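PDB 1QHB: haloperoxidase from Corallina officinalis, which catalyses the vanadate-dependent halogenation of organic substrates, using hydrogen peroxide and bromide to give brominated products. Local coordinates for residues R404-A409 against E473-H478; L467-A472 against A548-F553; F57-P62 against D300-A305; P479-G484 against Q556-L561. All coordinates share one frame; numbering follows the deposited sequence.

Contact 1: residues R404-A409 against E473-H478. With PO4 (phosphate ion), chain G.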
loop_
_atom_site.group_PDB
_atom_site.type_symbol
_atom_site.label_atom_id
_atom_site.label_comp_id
_atom_site.label_asym_id
_atom_site.label_seq_id
_atom_site.Cartn_x
_atom_site.Cartn_y
_atom_site.Cartn_z
ATOM N N ARG A 404 -45.189 2.887 3.151
ATOM C CA ARG A 404 -46.450 2.650 3.836
ATOM C C ARG A 404 -47.472 3.761 3.594
ATOM O O ARG A 404 -47.124 4.968 3.593
ATOM C CB ARG A 404 -46.257 2.432 5.325
ATOM C CG ARG A 404 -47.562 2.051 6.058
ATOM C CD ARG A 404 -47.336 2.003 7.558
ATOM N NE ARG A 404 -48.455 1.324 8.243
ATOM C CZ ARG A 404 -48.470 1.151 9.558
ATOM N NH1 ARG A 404 -47.469 1.538 10.374
ATOM N NH2 ARG A 404 -49.497 0.553 10.122
ATOM N N LEU A 405 -48.726 3.334 3.344
ATOM C CA LEU A 405 -49.763 4.319 3.078
ATOM C C LEU A 405 -50.071 5.091 4.372
ATOM O O LEU A 405 -50.056 4.534 5.475
ATOM C CB LEU A 405 -51.059 3.741 2.493
ATOM C CG LEU A 405 -52.079 3.120 3.447
ATOM C CD1 LEU A 405 -53.190 2.570 2.560
ATOM C CD2 LEU A 405 -51.454 2.018 4.305
ATOM N N ARG A 406 -50.399 6.355 4.178
ATOM C CA ARG A 406 -50.732 7.167 5.364
ATOM C C ARG A 406 -52.107 6.741 5.865
ATOM O O ARG A 406 -52.908 6.153 5.138
ATOM C CB ARG A 406 -50.691 8.645 4.976
ATOM C CG ARG A 406 -49.275 9.178 4.688
ATOM C CD ARG A 406 -48.645 9.676 6.000
ATOM N NE ARG A 406 -47.373 10.348 5.688
ATOM C CZ ARG A 406 -46.729 11.150 6.502
ATOM N NH1 ARG A 406 -47.189 11.436 7.714
ATOM N NH2 ARG A 406 -45.596 11.714 6.134
ATOM N N PRO A 407 -52.412 7.011 7.129
ATOM C CA PRO A 407 -53.702 6.701 7.753
ATOM C C PRO A 407 -54.909 7.198 7.001
ATOM O O PRO A 407 -55.938 6.522 6.907
ATOM C CB PRO A 407 -53.609 7.361 9.140
ATOM C CG PRO A 407 -52.131 7.393 9.410
ATOM C CD PRO A 407 -51.468 7.676 8.082
ATOM N N GLU A 408 -54.863 8.374 6.357
ATOM C CA GLU A 408 -55.985 8.851 5.581
ATOM C C GLU A 408 -56.312 7.933 4.418
ATOM O O GLU A 408 -57.528 7.704 4.154
ATOM C CB GLU A 408 -55.706 10.256 5.041
ATOM C CG GLU A 408 -54.637 10.300 3.946
ATOM C CD GLU A 408 -54.019 11.671 3.904
ATOM O OE1 GLU A 408 -53.742 12.292 4.986
ATOM O OE2 GLU A 408 -53.793 12.138 2.786
ATOM N N ALA A 409 -55.325 7.319 3.775
ATOM C CA ALA A 409 -55.586 6.389 2.659
ATOM C C ALA A 409 -56.276 5.146 3.176
ATOM O O ALA A 409 -57.158 4.563 2.548
ATOM C CB ALA A 409 -54.248 6.022 2.026
ATOM N N GLU A 473 -54.729 19.803 4.170
ATOM C CA GLU A 473 -54.051 19.005 3.151
ATOM C C GLU A 473 -53.836 17.568 3.594
ATOM O O GLU A 473 -53.287 16.788 2.805
ATOM C CB GLU A 473 -52.642 19.604 2.851
ATOM C CG GLU A 473 -51.588 19.404 3.927
ATOM C CD GLU A 473 -51.658 20.389 5.091
ATOM O OE1 GLU A 473 -52.673 21.112 5.280
ATOM O OE2 GLU A 473 -50.679 20.465 5.870
ATOM N N GLY A 474 -54.227 17.198 4.822
ATOM C CA GLY A 474 -53.920 15.838 5.296
ATOM C C GLY A 474 -52.395 15.715 5.544
ATOM O O GLY A 474 -51.678 16.613 6.008
ATOM N N SER A 475 -51.873 14.521 5.276
ATOM C CA SER A 475 -50.468 14.273 5.536
ATOM C C SER A 475 -49.580 14.979 4.527
ATOM O O SER A 475 -50.018 15.296 3.434
ATOM C CB SER A 475 -50.156 12.781 5.371
ATOM O OG SER A 475 -50.177 12.540 3.977
ATOM N N PRO A 476 -48.327 15.154 4.903
ATOM C CA PRO A 476 -47.293 15.645 4.012
ATOM C C PRO A 476 -47.155 14.701 2.808
ATOM O O PRO A 476 -47.664 13.571 2.740
ATOM C CB PRO A 476 -46.020 15.509 4.836
ATOM C CG PRO A 476 -46.487 15.573 6.271
ATOM C CD PRO A 476 -47.764 14.726 6.226
ATOM N N PHE A 477 -46.404 15.168 1.806
ATOM C CA PHE A 477 -46.225 14.370 0.598
ATOM C C PHE A 477 -45.101 13.347 0.667
ATOM O O PHE A 477 -44.199 13.398 -0.154
ATOM C CB PHE A 477 -46.045 15.309 -0.600
ATOM C CG PHE A 477 -47.223 15.171 -1.545
ATOM C CD1 PHE A 477 -48.480 15.611 -1.198
ATOM C CD2 PHE A 477 -47.028 14.692 -2.827
ATOM C CE1 PHE A 477 -49.513 15.527 -2.104
ATOM C CE2 PHE A 477 -48.054 14.614 -3.744
ATOM C CZ PHE A 477 -49.313 15.015 -3.353
ATOM N N HIS A 478 -45.167 12.450 1.654
ATOM C CA HIS A 478 -44.173 11.384 1.786
ATOM C C HIS A 478 -44.805 10.297 2.664
ATOM O O HIS A 478 -45.689 10.519 3.489
ATOM C CB HIS A 478 -42.828 11.882 2.255
ATOM C CG HIS A 478 -42.829 12.784 3.456
ATOM N ND1 HIS A 478 -42.855 12.338 4.763
ATOM C CD2 HIS A 478 -42.824 14.164 3.476
ATOM C CE1 HIS A 478 -42.840 13.418 5.537
ATOM N NE2 HIS A 478 -42.833 14.528 4.796
HETATM P P PO4 G . -43.911 13.403 9.302
HETATM O O1 PO4 G . -45.316 13.263 8.832
HETATM O O2 PO4 G . -43.829 13.488 10.788
HETATM O O3 PO4 G . -43.316 14.603 8.690
HETATM O O4 PO4 G . -43.191 12.156 8.844
#

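Contact 2: residues L467-A472 against A548-F553. With PO4 (phosphate ion), chain G.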
loop_
_atom_site.group_PDB
_atom_site.type_symbol
_atom_site.label_atom_id
_atom_site.label_comp_id
_atom_site.label_asym_id
_atom_site.label_seq_id
_atom_site.Cartn_x
_atom_site.Cartn_y
_atom_site.Cartn_z
ATOM N N LEU A 467 -61.366 9.067 7.758
ATOM C CA LEU A 467 -60.779 9.536 9.025
ATOM C C LEU A 467 -60.696 11.052 8.935
ATOM O O LEU A 467 -60.063 11.627 8.039
ATOM C CB LEU A 467 -59.388 8.875 9.155
ATOM C CG LEU A 467 -58.508 9.393 10.300
ATOM C CD1 LEU A 467 -58.964 8.876 11.638
ATOM C CD2 LEU A 467 -57.060 8.914 10.133
ATOM N N PRO A 468 -61.329 11.777 9.844
ATOM C CA PRO A 468 -61.304 13.226 9.859
ATOM C C PRO A 468 -59.871 13.694 10.046
ATOM O O PRO A 468 -59.205 13.251 10.974
ATOM C CB PRO A 468 -62.259 13.629 10.972
ATOM C CG PRO A 468 -63.096 12.411 11.277
ATOM C CD PRO A 468 -62.161 11.244 10.975
ATOM N N MET A 469 -59.386 14.614 9.191
ATOM C CA MET A 469 -58.038 15.118 9.329
ATOM C C MET A 469 -57.999 16.406 10.113
ATOM O O MET A 469 -58.873 17.234 9.984
ATOM C CB MET A 469 -57.382 15.302 7.947
ATOM C CG MET A 469 -57.395 14.007 7.129
ATOM S SD MET A 469 -56.479 12.688 8.007
ATOM C CE MET A 469 -54.938 13.345 7.618
ATOM N N ALA A 470 -56.962 16.684 10.917
ATOM C CA ALA A 470 -56.892 17.984 11.574
ATOM C C ALA A 470 -56.348 19.032 10.603
ATOM O O ALA A 470 -56.521 20.240 10.848
ATOM C CB ALA A 470 -56.046 18.040 12.822
ATOM N N PHE A 471 -55.725 18.595 9.521
ATOM C CA PHE A 471 -55.052 19.498 8.582
ATOM C C PHE A 471 -55.771 19.462 7.249
ATOM O O PHE A 471 -56.143 18.402 6.783
ATOM C CB PHE A 471 -53.602 19.089 8.408
ATOM C CG PHE A 471 -52.711 18.896 9.593
ATOM C CD1 PHE A 471 -52.899 19.552 10.792
ATOM C CD2 PHE A 471 -51.612 18.033 9.486
ATOM C CE1 PHE A 471 -52.032 19.381 11.853
ATOM C CE2 PHE A 471 -50.725 17.853 10.545
ATOM C CZ PHE A 471 -50.939 18.532 11.736
ATOM N N ALA A 472 -55.912 20.609 6.585
ATOM C CA ALA A 472 -56.674 20.662 5.342
ATOM C C ALA A 472 -56.058 19.823 4.245
ATOM O O ALA A 472 -56.797 19.275 3.406
ATOM C CB ALA A 472 -56.810 22.101 4.865
ATOM N N ALA A 548 -53.293 14.302 14.742
ATOM C CA ALA A 548 -53.656 15.074 13.548
ATOM C C ALA A 548 -54.146 14.101 12.489
ATOM O O ALA A 548 -54.777 14.554 11.560
ATOM C CB ALA A 548 -52.518 15.908 13.001
ATOM N N GLY A 549 -53.891 12.807 12.677
ATOM C CA GLY A 549 -54.411 11.806 11.696
ATOM C C GLY A 549 -53.355 11.396 10.672
ATOM O O GLY A 549 -53.700 10.717 9.696
ATOM N N VAL A 550 -52.086 11.792 10.842
ATOM C CA VAL A 550 -51.098 11.565 9.812
ATOM C C VAL A 550 -50.081 10.475 10.057
ATOM O O VAL A 550 -49.213 10.246 9.175
ATOM C CB VAL A 550 -50.359 12.878 9.403
ATOM C CG1 VAL A 550 -51.390 13.918 8.970
ATOM C CG2 VAL A 550 -49.505 13.428 10.543
ATOM N N HIS A 551 -50.150 9.768 11.166
ATOM C CA HIS A 551 -49.277 8.645 11.448
ATOM C C HIS A 551 -50.011 7.589 12.281
ATOM O O HIS A 551 -50.983 7.923 12.983
ATOM C CB HIS A 551 -48.051 9.090 12.294
ATOM C CG HIS A 551 -46.948 9.517 11.357
ATOM N ND1 HIS A 551 -46.418 8.678 10.411
ATOM C CD2 HIS A 551 -46.392 10.718 11.157
ATOM C CE1 HIS A 551 -45.514 9.355 9.721
ATOM N NE2 HIS A 551 -45.487 10.594 10.131
ATOM N N TYR A 552 -49.470 6.388 12.311
ATOM C CA TYR A 552 -49.981 5.358 13.210
ATOM C C TYR A 552 -49.065 5.201 14.399
ATOM O O TYR A 552 -47.874 5.590 14.289
ATOM C CB TYR A 552 -49.940 3.994 12.509
ATOM C CG TYR A 552 -50.499 3.957 11.107
ATOM C CD1 TYR A 552 -49.725 4.289 10.000
ATOM C CD2 TYR A 552 -51.811 3.548 10.923
ATOM C CE1 TYR A 552 -50.222 4.233 8.714
ATOM C CE2 TYR A 552 -52.320 3.461 9.610
ATOM C CZ TYR A 552 -51.522 3.813 8.544
ATOM O OH TYR A 552 -52.066 3.691 7.285
ATOM N N PHE A 553 -49.482 4.547 15.469
ATOM C CA PHE A 553 -48.551 4.296 16.598
ATOM C C PHE A 553 -47.202 3.711 16.201
ATOM O O PHE A 553 -46.142 4.165 16.664
ATOM C CB PHE A 553 -49.261 3.349 17.582
ATOM C CG PHE A 553 -48.418 3.212 18.847
ATOM C CD1 PHE A 553 -48.475 4.162 19.839
ATOM C CD2 PHE A 553 -47.556 2.122 19.014
ATOM C CE1 PHE A 553 -47.713 4.048 20.995
ATOM C CE2 PHE A 553 -46.822 2.032 20.142
ATOM C CZ PHE A 553 -46.872 2.971 21.148
HETATM P P PO4 G . -43.911 13.403 9.302
HETATM O O1 PO4 G . -45.316 13.263 8.832
HETATM O O2 PO4 G . -43.829 13.488 10.788
HETATM O O3 PO4 G . -43.316 14.603 8.690
HETATM O O4 PO4 G . -43.191 12.156 8.844
#

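Contact 3: residues F57-P62 against D300-A305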
loop_
_atom_site.group_PDB
_atom_site.type_symbol
_atom_site.label_atom_id
_atom_site.label_comp_id
_atom_site.label_asym_id
_atom_site.label_seq_id
_atom_site.Cartn_x
_atom_site.Cartn_y
_atom_site.Cartn_z
ATOM N N PHE A 57 -48.086 3.867 -0.371
ATOM C CA PHE A 57 -48.280 5.320 -0.490
ATOM C C PHE A 57 -48.427 5.669 -1.952
ATOM O O PHE A 57 -47.503 5.406 -2.690
ATOM C CB PHE A 57 -47.044 6.047 0.016
ATOM C CG PHE A 57 -47.033 7.526 -0.140
ATOM C CD1 PHE A 57 -47.691 8.360 0.732
ATOM C CD2 PHE A 57 -46.296 8.091 -1.192
ATOM C CE1 PHE A 57 -47.651 9.732 0.552
ATOM C CE2 PHE A 57 -46.221 9.461 -1.343
ATOM C CZ PHE A 57 -46.923 10.266 -0.486
ATOM N N THR A 58 -49.537 6.256 -2.384
ATOM C CA THR A 58 -49.641 6.619 -3.785
ATOM C C THR A 58 -50.179 8.045 -3.856
ATOM O O THR A 58 -50.676 8.444 -4.924
ATOM C CB THR A 58 -50.584 5.729 -4.581
ATOM O OG1 THR A 58 -51.890 5.903 -3.993
ATOM C CG2 THR A 58 -50.249 4.238 -4.519
ATOM N N LYS A 59 -49.987 8.824 -2.810
ATOM C CA LYS A 59 -50.507 10.194 -2.869
ATOM C C LYS A 59 -49.829 10.963 -3.979
ATOM O O LYS A 59 -48.604 11.013 -3.995
ATOM C CB LYS A 59 -50.275 10.836 -1.497
ATOM C CG LYS A 59 -51.114 12.116 -1.300
ATOM C CD LYS A 59 -51.012 12.565 0.132
ATOM C CE LYS A 59 -51.696 13.931 0.312
ATOM N NZ LYS A 59 -52.068 14.127 1.745
ATOM N N GLY A 60 -50.622 11.598 -4.887
ATOM C CA GLY A 60 -50.002 12.385 -5.963
ATOM C C GLY A 60 -50.223 11.726 -7.315
ATOM O O GLY A 60 -50.345 12.402 -8.332
ATOM N N LEU A 61 -50.225 10.408 -7.368
ATOM C CA LEU A 61 -50.518 9.640 -8.559
ATOM C C LEU A 61 -52.027 9.680 -8.769
ATOM O O LEU A 61 -52.763 9.630 -7.802
ATOM C CB LEU A 61 -50.035 8.201 -8.403
ATOM C CG LEU A 61 -48.552 8.002 -8.074
ATOM C CD1 LEU A 61 -48.264 6.519 -7.909
ATOM C CD2 LEU A 61 -47.681 8.596 -9.167
ATOM N N PRO A 62 -52.493 9.705 -10.024
ATOM C CA PRO A 62 -53.899 9.773 -10.356
ATOM C C PRO A 62 -54.664 8.585 -9.808
ATOM O O PRO A 62 -54.293 7.435 -10.111
ATOM C CB PRO A 62 -53.927 9.744 -11.893
ATOM C CG PRO A 62 -52.534 9.805 -12.402
ATOM C CD PRO A 62 -51.601 9.690 -11.220
ATOM N N ASP A 300 -59.474 14.355 -4.245
ATOM C CA ASP A 300 -58.670 15.439 -4.820
ATOM C C ASP A 300 -57.356 15.578 -4.085
ATOM O O ASP A 300 -56.309 15.885 -4.661
ATOM C CB ASP A 300 -59.446 16.785 -4.723
ATOM C CG ASP A 300 -60.569 16.795 -5.764
ATOM O OD1 ASP A 300 -60.487 16.064 -6.784
ATOM O OD2 ASP A 300 -61.586 17.510 -5.540
ATOM N N VAL A 301 -57.391 15.502 -2.757
ATOM C CA VAL A 301 -56.161 15.592 -1.954
ATOM C C VAL A 301 -55.285 14.384 -2.285
ATOM O O VAL A 301 -54.115 14.587 -2.524
ATOM C CB VAL A 301 -56.457 15.664 -0.454
ATOM C CG1 VAL A 301 -55.179 15.595 0.384
ATOM C CG2 VAL A 301 -57.230 16.934 -0.093
ATOM N N GLN A 302 -55.816 13.181 -2.450
ATOM C CA GLN A 302 -55.007 12.031 -2.863
ATOM C C GLN A 302 -54.404 12.234 -4.233
ATOM O O GLN A 302 -53.307 11.746 -4.506
ATOM C CB GLN A 302 -55.819 10.714 -2.824
ATOM C CG GLN A 302 -56.349 10.470 -1.421
ATOM C CD GLN A 302 -55.353 10.684 -0.297
ATOM O OE1 GLN A 302 -54.348 9.983 -0.230
ATOM N NE2 GLN A 302 -55.622 11.606 0.620
ATOM N N ASP A 303 -55.086 13.013 -5.089
ATOM C CA ASP A 303 -54.584 13.363 -6.408
ATOM C C ASP A 303 -53.766 14.655 -6.387
ATOM O O ASP A 303 -53.577 15.305 -7.429
ATOM C CB ASP A 303 -55.786 13.537 -7.354
ATOM C CG ASP A 303 -56.420 12.268 -7.804
ATOM O OD1 ASP A 303 -55.936 11.123 -7.588
ATOM O OD2 ASP A 303 -57.509 12.379 -8.428
ATOM N N ALA A 304 -53.247 15.080 -5.232
ATOM C CA ALA A 304 -52.364 16.219 -5.113
ATOM C C ALA A 304 -52.917 17.648 -5.024
ATOM O O ALA A 304 -52.126 18.638 -5.026
ATOM C CB ALA A 304 -51.275 16.131 -6.207
ATOM N N ALA A 305 -54.226 17.804 -4.830
ATOM C CA ALA A 305 -54.743 19.186 -4.723
ATOM C C ALA A 305 -54.048 19.898 -3.566
ATOM O O ALA A 305 -54.001 19.415 -2.433
ATOM C CB ALA A 305 -56.262 19.146 -4.617
#

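Contact 4: residues P479-G484 against Q556-L561. With PO4 (phosphate ion), chain G.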
loop_
_atom_site.group_PDB
_atom_site.type_symbol
_atom_site.label_atom_id
_atom_site.label_comp_id
_atom_site.label_asym_id
_atom_site.label_seq_id
_atom_site.Cartn_x
_atom_site.Cartn_y
_atom_site.Cartn_z
ATOM N N PRO A 479 -44.394 9.055 2.432
ATOM C CA PRO A 479 -44.909 7.895 3.087
ATOM C C PRO A 479 -44.906 7.931 4.601
ATOM O O PRO A 479 -44.251 8.759 5.261
ATOM C CB PRO A 479 -44.058 6.734 2.538
ATOM C CG PRO A 479 -43.689 7.245 1.160
ATOM C CD PRO A 479 -43.293 8.694 1.463
ATOM N N SER A 480 -45.730 7.020 5.148
ATOM C CA SER A 480 -45.927 7.019 6.590
ATOM C C SER A 480 -44.888 6.392 7.471
ATOM O O SER A 480 -44.894 6.725 8.669
ATOM C CB SER A 480 -47.275 6.260 6.769
ATOM O OG SER A 480 -47.851 6.636 8.019
ATOM N N TYR A 481 -44.040 5.470 6.996
ATOM C CA TYR A 481 -43.168 4.761 7.950
ATOM C C TYR A 481 -41.706 4.833 7.592
ATOM O O TYR A 481 -41.346 4.316 6.545
ATOM C CB TYR A 481 -43.677 3.315 7.856
ATOM C CG TYR A 481 -43.030 2.312 8.774
ATOM C CD1 TYR A 481 -43.490 2.197 10.075
ATOM C CD2 TYR A 481 -42.007 1.464 8.355
ATOM C CE1 TYR A 481 -42.943 1.290 10.943
ATOM C CE2 TYR A 481 -41.418 0.545 9.234
ATOM C CZ TYR A 481 -41.900 0.477 10.501
ATOM O OH TYR A 481 -41.385 -0.408 11.412
ATOM N N GLY A 482 -40.876 5.473 8.383
ATOM C CA GLY A 482 -41.225 6.073 9.626
ATOM C C GLY A 482 -41.605 7.534 9.550
ATOM O O GLY A 482 -42.115 7.991 8.536
ATOM N N SER A 483 -41.332 8.280 10.614
ATOM C CA SER A 483 -41.808 9.657 10.715
ATOM C C SER A 483 -40.667 10.617 10.890
ATOM O O SER A 483 -39.773 10.394 11.725
ATOM C CB SER A 483 -42.778 9.695 11.954
ATOM O OG SER A 483 -42.944 11.038 12.445
ATOM N N GLY A 484 -40.712 11.772 10.218
ATOM C CA GLY A 484 -39.693 12.789 10.367
ATOM C C GLY A 484 -39.735 13.394 11.747
ATOM O O GLY A 484 -38.691 13.607 12.378
ATOM N N GLN A 556 -44.384 5.922 14.826
ATOM C CA GLN A 556 -43.754 6.763 15.843
ATOM C C GLN A 556 -42.751 6.000 16.700
ATOM O O GLN A 556 -41.568 6.369 16.842
ATOM C CB GLN A 556 -44.836 7.437 16.724
ATOM C CG GLN A 556 -45.851 8.240 15.935
ATOM C CD GLN A 556 -45.325 8.970 14.732
ATOM O OE1 GLN A 556 -45.015 8.410 13.695
ATOM N NE2 GLN A 556 -45.160 10.271 14.735
ATOM N N PHE A 557 -43.238 4.929 17.305
ATOM C CA PHE A 557 -42.341 4.154 18.192
ATOM C C PHE A 557 -41.109 3.660 17.439
ATOM O O PHE A 557 -39.979 3.827 17.866
ATOM C CB PHE A 557 -43.074 3.045 18.912
ATOM C CG PHE A 557 -42.175 2.236 19.828
ATOM C CD1 PHE A 557 -41.778 2.753 21.029
ATOM C CD2 PHE A 557 -41.770 0.967 19.469
ATOM C CE1 PHE A 557 -40.971 2.016 21.874
ATOM C CE2 PHE A 557 -40.955 0.233 20.312
ATOM C CZ PHE A 557 -40.540 0.759 21.538
ATOM N N GLU A 558 -41.281 3.069 16.258
ATOM C CA GLU A 558 -40.089 2.593 15.536
ATOM C C GLU A 558 -39.146 3.713 15.125
ATOM O O GLU A 558 -37.926 3.459 15.079
ATOM C CB GLU A 558 -40.498 1.743 14.326
ATOM C CG GLU A 558 -41.256 0.480 14.743
ATOM C CD GLU A 558 -40.432 -0.450 15.633
ATOM O OE1 GLU A 558 -39.209 -0.318 15.778
ATOM O OE2 GLU A 558 -41.007 -1.385 16.228
ATOM N N SER A 559 -39.650 4.894 14.793
ATOM C CA SER A 559 -38.817 6.001 14.380
ATOM C C SER A 559 -38.066 6.576 15.592
ATOM O O SER A 559 -36.960 7.080 15.446
ATOM C CB SER A 559 -39.638 7.100 13.749
ATOM O OG SER A 559 -40.316 6.763 12.578
ATOM N N LEU A 560 -38.681 6.555 16.777
ATOM C CA LEU A 560 -37.977 7.022 17.969
ATOM C C LEU A 560 -36.737 6.125 18.161
ATOM O O LEU A 560 -35.668 6.688 18.366
ATOM C CB LEU A 560 -38.897 6.946 19.212
ATOM C CG LEU A 560 -39.991 8.048 19.163
ATOM C CD1 LEU A 560 -41.129 7.719 20.108
ATOM C CD2 LEU A 560 -39.341 9.363 19.528
ATOM N N LEU A 561 -36.881 4.801 18.065
ATOM C CA LEU A 561 -35.692 3.974 18.231
ATOM C C LEU A 561 -34.622 4.244 17.163
ATOM O O LEU A 561 -33.436 4.236 17.500
ATOM C CB LEU A 561 -36.042 2.472 18.169
ATOM C CG LEU A 561 -37.080 2.008 19.187
ATOM C CD1 LEU A 561 -37.208 0.471 19.115
ATOM C CD2 LEU A 561 -36.715 2.428 20.581
HETATM P P PO4 G . -43.911 13.403 9.302
HETATM O O1 PO4 G . -45.316 13.263 8.832
HETATM O O2 PO4 G . -43.829 13.488 10.788
HETATM O O3 PO4 G . -43.316 14.603 8.690
HETATM O O4 PO4 G . -43.191 12.156 8.844
#

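Contact 1: residues R404-A409 against E473-H478
R406 lays its side chain across S475 and P476 and grips the backbone carbonyl of H478 side-on. R406 NE donates to H478 O at 2.8 Å, nearly along the C=O axis, while R406 NH2 reaches the same oxygen at 2.9 Å from well above the carbonyl plane. The oxygen itself lies in the plane of the guanidinium. A bend at chi2 (-88°) swings the chain over S475, where R406 CD rests 3.5 Å from S475 CB. P476 crosses the arginine at about a right angle, its CD over one guanidinium face, toward the rim. At the edge of that group sits O1 of a phosphate, probably from the crystallisation liquor, held by R406 NH1 at 2.8 Å and more loosely by NH2. This is the vanadate pocket of the haloperoxidase: R406 belongs to the vanadate site, and H478, by similarity an active-site residue, stands beside it with ND1 bonded to K398. A methionine in place of R406 would probably leave H478 O without either side-chain donor and the bound oxyanion without one of its positive charges. E408, two residues on, reaches the same loop, its OE1 taking S475 N at 2.9 Å on the syn side, while OE2 turns to K59 in a salt bridge. Close by, G474 presents only its CA, 3.6 Å from E408 OE1, where a CB would clash.

Contact 2: residues L467-A472 against A548-F553
A470 N donates to A548 O at 3.1 Å in an almost straight bond (175°), tying the 467-472 loop to the C-terminal end of helix 530-548. Next along the chain, G549 has a positive phi of 98°, with two bonds back into the last helical turn, a Schellman motif; a CB there would press on M469 SD. Beside the backbone bond, the methyl of A548 sits over one face of the F471 ring in a CH-pi contact, 3.7 Å from A548 CB to the ring centroid and displaced toward CZ. The same ring stacks with H331. V550 stands across F471 at about a right angle, and its CG1 takes the methyl of M469, with M469 CE 3.8 Å from V550 CG1. Bends at chi2 and chi3 curl the methionine so that M469 CE also lies 3.6 Å from G549 O. L467 CD2 approaches that carbonyl too. Beyond this apolar patch the loop turns polar: V550 O accepts from R406, and H551 NE2 donates to phosphate O4 at 3.1 Å, with a weak second bond to O1. D555 holds H551 ND1 and so would fix the ring's rotation. The arrangement is that of the last signature of vanadium haloperoxidases and the related PAP2 phosphatases, in which an arginine at the helix end, here R545, and a histidine in the following loop, H551, face the oxyanion.

Contact 3: residues F57-P62 against D300-A305
A304 carries a positive phi (83°) without being a glycine, and the residue it meets, G60, has one as well (112°). A304 CB lies 4.0 Å from G60 CA, so two residues of positive phi pack against each other. A CB on G60 would be jammed against its own preceding carbonyl, and the glycine occupies the third position of a beta turn, close to type II, closed by L61 N to T58 O. From this turn G60 N reaches Q302 O at 2.7 Å, nearly straight, and K59 CA makes a CA-H...O contact with the same oxygen. K59 leaves the turn fully extended, CG anti to the backbone N (chi1 -164°), and runs side by side with V301, pointing the same way, until K59 NZ is 3.7 Å from V301 CG1. Its ammonium group forms a salt bridge with E408 and also donates to the carbonyls of E473 and S475. Q302 crosses the lysine at about a right angle; bent at chi2, it brings OE1 near K59 CG while NE2 joins K59 on E408. A methionine in place of K59 would probably leave the buried E408 without its charged mate and the carbonyls of E473 and S475 without that donor. D303 OD1 is held by H63 N, near L61 O and P62, with OD2 paired to R109. The 300-305 side is a Schellman motif that ends helix 295-302, with A304 as its C-prime residue; the 57-62 turn takes the Q302 carbonyl at that end.

Contact 4: residues P479-G484 against Q556-L561
S483 N donates to S559 OG at 2.7 Å (158°), a backbone-to-side-chain bond that joins the loop to the helix; S559 OG in turn is bonded to D555 O, one turn back. The hydroxyl of S483 is busier still. Set anti to the backbone N (chi1 160°), S483 OG gives its proton to phosphate O2 at 3.1 Å, accepts a longer bond of 3.3 Å from Q556 NE2, and caps the helix it precedes by taking A486 N. The amide of Q556, bent at chi2, meets it 22° out of plane and also donates to A542 O, while Q556 OE1 is pressed to 3.1 Å from S483 CB. G484 N adds a backbone bond of 2.9 Å to phosphate O4. S483 and G484 belong to the vanadate site; since G484 N lies at the start of helix 484-499, the helix end would probably favour the anion. Behind them a cis peptide precedes G482, whose CA lies 3.2 Å from S559 OG; a CB at this point would clash with that oxygen. Packing takes over further out. Y481 and E558 are tip to side: Y481 OH lies 3.4 Å from E558 CG and is bonded to P145 O, whereas the carboxylate leads away to R213. The tyrosine ring also meets H402 edge-to-face. The loop thus lies against helix 553-574, with helix 376-402 also beside it, where K398 binds the carbonyls of P479 and G482, and with helix 530-548 packed on Q556 and L560.

Overall arrangement
Contacts 1, 2 and 4 meet at one phosphate, which occupies the vanadate site and is also bonded to K398, H485 and R545. Contacts 1 and 2 have centres about 8 Å apart and share the bond from R406 NH1 to V550 O, 2.8 Å. Contact 4 joins contact 1 through R404 O and S480 N, 2.9 Å apart, and packs on contact 2, where H551 NE2 lies 3.4 Å from S483 CB. Contact 3 stands one shell back, its centre about 9 Å from that of contact 1. Its main polar link to the site is E408 OE2, which meets K59 NZ at 2.8 Å and Q302 NE2 at 2.9 Å; F57 also packs on H478 and P479.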